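Local atomic coordinates of dUTPase (Streptococcus mutans, PDB entry 3H6X), a protein that probably hydrolyses dUTP to dUMP and diphosphate and binds magnesium. Residues 8-13 with 94-99; 51-56 with 88-93. All blocks are in the same frame, centred on the assembly; numbering follows the deposited sequence.

Contact 1. Residues 8-13 with 94-99; sequences ELITDY and NNEGHI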
loop_
_atom_site.group_PDB
_atom_site.type_symbol
_atom_site.label_atom_id
_atom_site.label_comp_id
_atom_site.label_asym_id
_atom_site.label_seq_id
_atom_site.Cartn_x
_atom_site.Cartn_y
_atom_site.Cartn_z
ATOM N N GLU B 8 21.939 -5.424 3.275
ATOM C CA GLU B 8 23.367 -5.148 3.376
ATOM C C GLU B 8 23.567 -3.658 3.184
ATOM O O GLU B 8 22.800 -3.007 2.480
ATOM C CB GLU B 8 24.135 -5.905 2.295
ATOM C CG GLU B 8 24.168 -7.431 2.526
ATOM C CD GLU B 8 24.722 -8.183 1.341
ATOM O OE1 GLU B 8 24.855 -7.585 0.253
ATOM O OE2 GLU B 8 25.023 -9.391 1.512
ATOM N N LEU B 9 24.587 -3.103 3.830
ATOM C CA LEU B 9 24.972 -1.727 3.525
ATOM C C LEU B 9 25.481 -1.621 2.092
ATOM O O LEU B 9 26.214 -2.505 1.610
ATOM C CB LEU B 9 26.104 -1.281 4.455
ATOM C CG LEU B 9 25.756 -1.147 5.930
ATOM C CD1 LEU B 9 26.984 -0.765 6.744
ATOM C CD2 LEU B 9 24.645 -0.108 6.116
ATOM N N ILE B 10 25.123 -0.542 1.406
ATOM C CA ILE B 10 25.741 -0.291 0.104
ATOM C C ILE B 10 27.166 0.189 0.358
ATOM O O ILE B 10 27.502 0.566 1.472
ATOM C CB ILE B 10 24.961 0.754 -0.730
ATOM C CG1 ILE B 10 24.919 2.106 -0.005
ATOM C CG2 ILE B 10 23.556 0.254 -1.016
ATOM C CD1 ILE B 10 24.351 3.240 -0.846
ATOM N N THR B 11 28.015 0.158 -0.660
ATOM C CA THR B 11 29.406 0.501 -0.444
ATOM C C THR B 11 29.607 1.935 0.076
ATOM O O THR B 11 30.585 2.203 0.760
ATOM C CB THR B 11 30.280 0.153 -1.663
ATOM O OG1 THR B 11 29.749 0.783 -2.815
ATOM C CG2 THR B 11 30.293 -1.348 -1.889
ATOM N N ASP B 12 28.664 2.833 -0.216
ATOM C CA ASP B 12 28.788 4.241 0.156
ATOM C C ASP B 12 28.594 4.508 1.652
ATOM O O ASP B 12 28.871 5.610 2.129
ATOM C CB ASP B 12 27.794 5.114 -0.606
ATOM C CG ASP B 12 28.248 5.424 -2.019
ATOM O OD1 ASP B 12 29.447 5.212 -2.333
ATOM O OD2 ASP B 12 27.393 5.900 -2.795
ATOM N N TYR B 13 28.095 3.518 2.383
ATOM C CA TYR B 13 27.816 3.684 3.814
ATOM C C TYR B 13 28.424 2.550 4.621
ATOM O O TYR B 13 28.467 1.385 4.169
ATOM C CB TYR B 13 26.304 3.800 4.078
ATOM C CG TYR B 13 25.688 5.057 3.518
ATOM C CD1 TYR B 13 25.698 6.256 4.242
ATOM C CD2 TYR B 13 25.130 5.070 2.245
ATOM C CE1 TYR B 13 25.158 7.401 3.710
ATOM C CE2 TYR B 13 24.589 6.221 1.718
ATOM C CZ TYR B 13 24.599 7.382 2.450
ATOM O OH TYR B 13 24.064 8.521 1.913
ATOM N N ASN B 94 23.786 0.501 -11.672
ATOM C CA ASN B 94 23.527 1.946 -11.633
ATOM C C ASN B 94 23.651 2.527 -10.226
ATOM O O ASN B 94 24.274 3.571 -10.035
ATOM C CB ASN B 94 22.141 2.274 -12.196
ATOM C CG ASN B 94 22.003 1.932 -13.666
ATOM O OD1 ASN B 94 22.997 1.835 -14.393
ATOM N ND2 ASN B 94 20.759 1.765 -14.120
ATOM N N ASN B 95 23.061 1.867 -9.228
ATOM C CA ASN B 95 23.137 2.417 -7.866
ATOM C C ASN B 95 23.267 1.338 -6.795
ATOM O O ASN B 95 23.060 1.608 -5.589
ATOM C CB ASN B 95 21.944 3.331 -7.571
ATOM C CG ASN B 95 20.641 2.563 -7.424
ATOM O OD1 ASN B 95 20.612 1.330 -7.538
ATOM N ND2 ASN B 95 19.547 3.287 -7.180
ATOM N N GLU B 96 23.629 0.133 -7.241
ATOM C CA GLU B 96 23.937 -0.994 -6.354
ATOM C C GLU B 96 22.683 -1.535 -5.666
ATOM O O GLU B 96 22.788 -2.397 -4.786
ATOM C CB GLU B 96 24.960 -0.565 -5.300
ATOM C CG GLU B 96 25.831 -1.687 -4.777
ATOM C CD GLU B 96 26.858 -1.196 -3.765
ATOM O OE1 GLU B 96 27.631 -0.261 -4.079
ATOM O OE2 GLU B 96 26.912 -1.763 -2.662
ATOM N N GLY B 97 21.513 -1.033 -6.060
ATOM C CA GLY B 97 20.278 -1.452 -5.413
ATOM C C GLY B 97 19.963 -0.655 -4.169
ATOM O O GLY B 97 19.148 -1.059 -3.334
ATOM N N HIS B 98 20.593 0.506 -4.059
ATOM C CA HIS B 98 20.336 1.407 -2.932
ATOM C C HIS B 98 18.855 1.747 -2.857
ATOM O O HIS B 98 18.274 2.272 -3.805
ATOM C CB HIS B 98 21.149 2.679 -3.124
ATOM C CG HIS B 98 21.123 3.617 -1.944
ATOM N ND1 HIS B 98 21.673 4.870 -2.003
ATOM C CD2 HIS B 98 20.600 3.467 -0.703
ATOM C CE1 HIS B 98 21.501 5.473 -0.820
ATOM N NE2 HIS B 98 20.873 4.637 -0.023
ATOM N N ILE B 99 18.240 1.455 -1.720
ATOM C CA ILE B 99 16.827 1.721 -1.524
ATOM C C ILE B 99 16.616 3.161 -1.058
ATOM O O ILE B 99 17.277 3.615 -0.131
ATOM C CB ILE B 99 16.255 0.755 -0.468
ATOM C CG1 ILE B 99 16.271 -0.681 -1.011
ATOM C CG2 ILE B 99 14.827 1.173 -0.058
ATOM C CD1 ILE B 99 16.075 -1.722 0.072
HETATM O O HOH W 1 27.214 2.483 -2.953
#

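Contact 2. Residues 51-56 with 88-93; sequences GVKAYM and DYYNNP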
loop_
_atom_site.group_PDB
_atom_site.type_symbol
_atom_site.label_atom_id
_atom_site.label_comp_id
_atom_site.label_asym_id
_atom_site.label_seq_id
_atom_site.Cartn_x
_atom_site.Cartn_y
_atom_site.Cartn_z
ATOM N N GLY B 51 20.638 3.880 2.744
ATOM C CA GLY B 51 21.961 3.294 2.949
ATOM C C GLY B 51 22.066 1.788 2.755
ATOM O O GLY B 51 23.166 1.223 2.835
ATOM N N VAL B 52 20.942 1.138 2.450
ATOM C CA VAL B 52 20.943 -0.322 2.321
ATOM C C VAL B 52 20.380 -0.847 1.001
ATOM O O VAL B 52 19.663 -0.146 0.292
ATOM C CB VAL B 52 20.182 -0.996 3.493
ATOM C CG1 VAL B 52 20.859 -0.678 4.837
ATOM C CG2 VAL B 52 18.706 -0.604 3.500
ATOM N N LYS B 53 20.766 -2.078 0.671
ATOM C CA LYS B 53 20.192 -2.818 -0.450
ATOM C C LYS B 53 19.634 -4.115 0.118
ATOM O O LYS B 53 19.950 -4.483 1.248
ATOM C CB LYS B 53 21.267 -3.118 -1.498
ATOM C CG LYS B 53 22.532 -3.755 -0.903
ATOM C CD LYS B 53 23.661 -3.860 -1.954
ATOM C CE LYS B 53 24.917 -4.478 -1.333
ATOM N NZ LYS B 53 26.102 -4.415 -2.289
ATOM N N ALA B 54 18.777 -4.794 -0.641
ATOM C CA ALA B 54 18.128 -6.000 -0.111
ATOM C C ALA B 54 18.205 -7.136 -1.111
ATOM O O ALA B 54 17.922 -6.942 -2.264
ATOM C CB ALA B 54 16.663 -5.721 0.236
ATOM N N TYR B 55 18.577 -8.318 -0.638
ATOM C CA TYR B 55 18.597 -9.519 -1.472
ATOM C C TYR B 55 17.465 -10.422 -1.001
ATOM O O TYR B 55 17.012 -10.301 0.143
ATOM C CB TYR B 55 19.964 -10.235 -1.369
ATOM C CG TYR B 55 20.318 -10.679 0.025
ATOM C CD1 TYR B 55 19.996 -11.961 0.474
ATOM C CD2 TYR B 55 20.984 -9.814 0.897
ATOM C CE1 TYR B 55 20.330 -12.378 1.754
ATOM C CE2 TYR B 55 21.312 -10.209 2.195
ATOM C CZ TYR B 55 20.983 -11.491 2.611
ATOM O OH TYR B 55 21.301 -11.880 3.906
HETATM N N MSE B 56 16.973 -11.284 -1.888
HETATM C CA MSE B 56 15.883 -12.188 -1.523
HETATM C C MSE B 56 15.859 -13.346 -2.513
HETATM O O MSE B 56 16.694 -13.406 -3.429
HETATM C CB MSE B 56 14.549 -11.428 -1.556
HETATM C CG MSE B 56 14.299 -10.809 -2.924
HETATM SE SE MSE B 56 13.073 -9.280 -2.875
HETATM C CE MSE B 56 13.086 -8.959 -0.964
ATOM N N ASP B 88 15.817 -8.308 -8.247
ATOM C CA ASP B 88 16.951 -8.021 -9.119
ATOM C C ASP B 88 17.430 -6.579 -9.047
ATOM O O ASP B 88 18.294 -6.188 -9.804
ATOM C CB ASP B 88 16.711 -8.493 -10.569
ATOM C CG ASP B 88 15.357 -8.067 -11.120
ATOM O OD1 ASP B 88 14.662 -7.241 -10.494
ATOM O OD2 ASP B 88 14.992 -8.571 -12.207
ATOM N N TYR B 89 16.859 -5.793 -8.141
ATOM C CA TYR B 89 17.326 -4.422 -7.947
ATOM C C TYR B 89 18.688 -4.469 -7.241
ATOM O O TYR B 89 19.597 -3.708 -7.557
ATOM C CB TYR B 89 16.276 -3.651 -7.137
ATOM C CG TYR B 89 16.539 -2.163 -6.985
ATOM C CD1 TYR B 89 16.626 -1.324 -8.093
ATOM C CD2 TYR B 89 16.638 -1.605 -5.728
ATOM C CE1 TYR B 89 16.854 0.060 -7.927
ATOM C CE2 TYR B 89 16.869 -0.259 -5.548
ATOM C CZ TYR B 89 16.972 0.563 -6.638
ATOM O OH TYR B 89 17.192 1.909 -6.412
ATOM N N TYR B 90 18.826 -5.412 -6.308
ATOM C CA TYR B 90 20.067 -5.669 -5.568
ATOM C C TYR B 90 21.287 -5.728 -6.469
ATOM O O TYR B 90 21.314 -6.494 -7.432
ATOM C CB TYR B 90 19.898 -7.004 -4.838
ATOM C CG TYR B 90 21.071 -7.524 -4.046
ATOM C CD1 TYR B 90 21.450 -6.926 -2.841
ATOM C CD2 TYR B 90 21.771 -8.657 -4.477
ATOM C CE1 TYR B 90 22.518 -7.440 -2.096
ATOM C CE2 TYR B 90 22.822 -9.172 -3.735
ATOM C CZ TYR B 90 23.197 -8.566 -2.555
ATOM O OH TYR B 90 24.245 -9.094 -1.815
ATOM N N ASN B 91 22.295 -4.927 -6.131
ATOM C CA ASN B 91 23.573 -4.936 -6.847
ATOM C C ASN B 91 23.505 -4.547 -8.329
ATOM O O ASN B 91 24.412 -4.890 -9.098
ATOM C CB ASN B 91 24.284 -6.283 -6.678
ATOM C CG ASN B 91 25.022 -6.392 -5.362
ATOM O OD1 ASN B 91 25.263 -5.389 -4.690
ATOM N ND2 ASN B 91 25.407 -7.623 -4.990
ATOM N N ASN B 92 22.464 -3.820 -8.729
ATOM C CA ASN B 92 22.390 -3.336 -10.111
ATOM C C ASN B 92 23.563 -2.381 -10.384
ATOM O O ASN B 92 24.117 -1.800 -9.449
ATOM C CB ASN B 92 21.017 -2.712 -10.434
ATOM C CG ASN B 92 20.818 -1.339 -9.787
ATOM O OD1 ASN B 92 19.981 -1.158 -8.886
ATOM N ND2 ASN B 92 21.581 -0.366 -10.252
ATOM N N PRO B 93 23.980 -2.265 -11.657
ATOM C CA PRO B 93 25.183 -1.488 -11.976
ATOM C C PRO B 93 25.011 0.017 -11.821
ATOM O O PRO B 93 26.029 0.718 -11.854
ATOM C CB PRO B 93 25.443 -1.805 -13.457
ATOM C CG PRO B 93 24.418 -2.783 -13.889
ATOM C CD PRO B 93 23.338 -2.841 -12.853
HETATM O O HOH W 2 16.623 -5.641 -4.384
#

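Contact 1. Residues 8-13 with 94-99
Over one face of the His98 imidazole sits the methyl CD1 of Ile10, a CH-pi contact in which CD1 lies 3.4 Å from the centroid of the His98 ring and 14° off its normal. The methyl is over the centre of the ring, although the two side chains as a whole meet at a slant. Tyr13, at the end of the same turn as Ile10, crosses His98 at about a right angle: its ring is tilted 56° to that of His98, and its CE2 approaches His98 CE1 at 4.1 Å, while Ile10 CG1 of its own segment lies in plane at the edge of the Tyr13 ring. The setting is a pairing of two tight turns on the dUTPase jelly roll: a type I turn, Ile10 to Tyr13, just past strand 6-9, and a type I' turn, Asn95 to His98, in the loop before strand 100-105. NE2 of the imidazole accepts the backbone N-H of Gly51, which helps to fix the ring.

Beside the ring contact the Glu96 carboxylate grips the start of the first turn. Thr11 N donates to Glu96 OE2 at 3.0 Å, meeting it on the syn side but 26° out of the carboxylate plane. The same OE2 is salt-bridged to Lys53, which probably helps to keep the group ionised. Within the second turn, Asn95 OD1 takes the N-H of Gly97 in an Asx turn. The other carboxylate oxygen, Glu96 OE1, receives the hydroxyl of Thr11 on its syn lone pair, with OG1 and OE1 2.7 Å apart, and a water that weakly accepts from Asp12 N also donates to OE1.

Contact 2. Residues 51-56 with 88-93
Tyr55 and Tyr90 lie side by side and point the same way, but their rings are oblique, turned 58° against each other. What meets the Tyr90 ring squarely is the methylene of Tyr55: CB stands 3.6 Å from the centroid of the Tyr90 ring and only 3° off its normal. The opposite face of that ring is covered by Asn91 CG, from the next residue in its own loop, leaving the phenol sandwiched between strand 52-55 and its neighbour in sequence. The bond from CA to CB of Tyr90 points toward the strand, and CG then lies anti to the backbone N.

Lys53 crosses Tyr90 obliquely. Its chain is extended beyond CG, and its methylenes run past the CD1-CE1 side of the phenol, with CD 3.8 Å from Tyr90 CE1. The ammonium then reaches Asn91, where NZ donates to OD1 at 2.7 Å, in the plane of the carbonyl and at a C=O...N angle of 146°. The backbone joins in as well: Ala54 O comes within 3.2 Å of Tyr90 CB, and a water lies 2.8 Å from Ala54 O and weakly accepts from Tyr90 N.

The contact lays the type II turn from Tyr89 to Asn92 against one strand of the dUTPase jelly roll. Tyr90 OH is hydrogen-bonded to Glu8, tying the ring to strand 6-9, while Tyr55 OH bonds to Asp131 of the third subunit, placing this patch close to a subunit boundary. For the buried Lys53, the Asn91 carbonyl and the Glu96 carboxylate together give the ammonium a neutral acceptor and a negative charge, an environment that would probably stabilise its protonated form.

Overall arrangement
Both contacts tie the long loop between strands 82-85 and 100-105 to the two-stranded sheet of 6-9 and 52-55: contact 1 reaches the end of strand 6-9 and the turn after it, contact 2 the partner strand. Their centres are 7 Å apart, and contact 2 is nested within the chain segment that contact 1 closes. Each is partly buried, with one exposed residue at its margin. Contact 1 pairs a buried methyl-on-imidazole contact with a carboxylate at its exposed side, contact 2 a tyrosine held between a CB and a side-chain amide with a lysine hydrogen-bonded to that amide. The Lys53-Glu96 salt bridge joins the two networks, whereas only contact 2 reaches the neighbouring subunits.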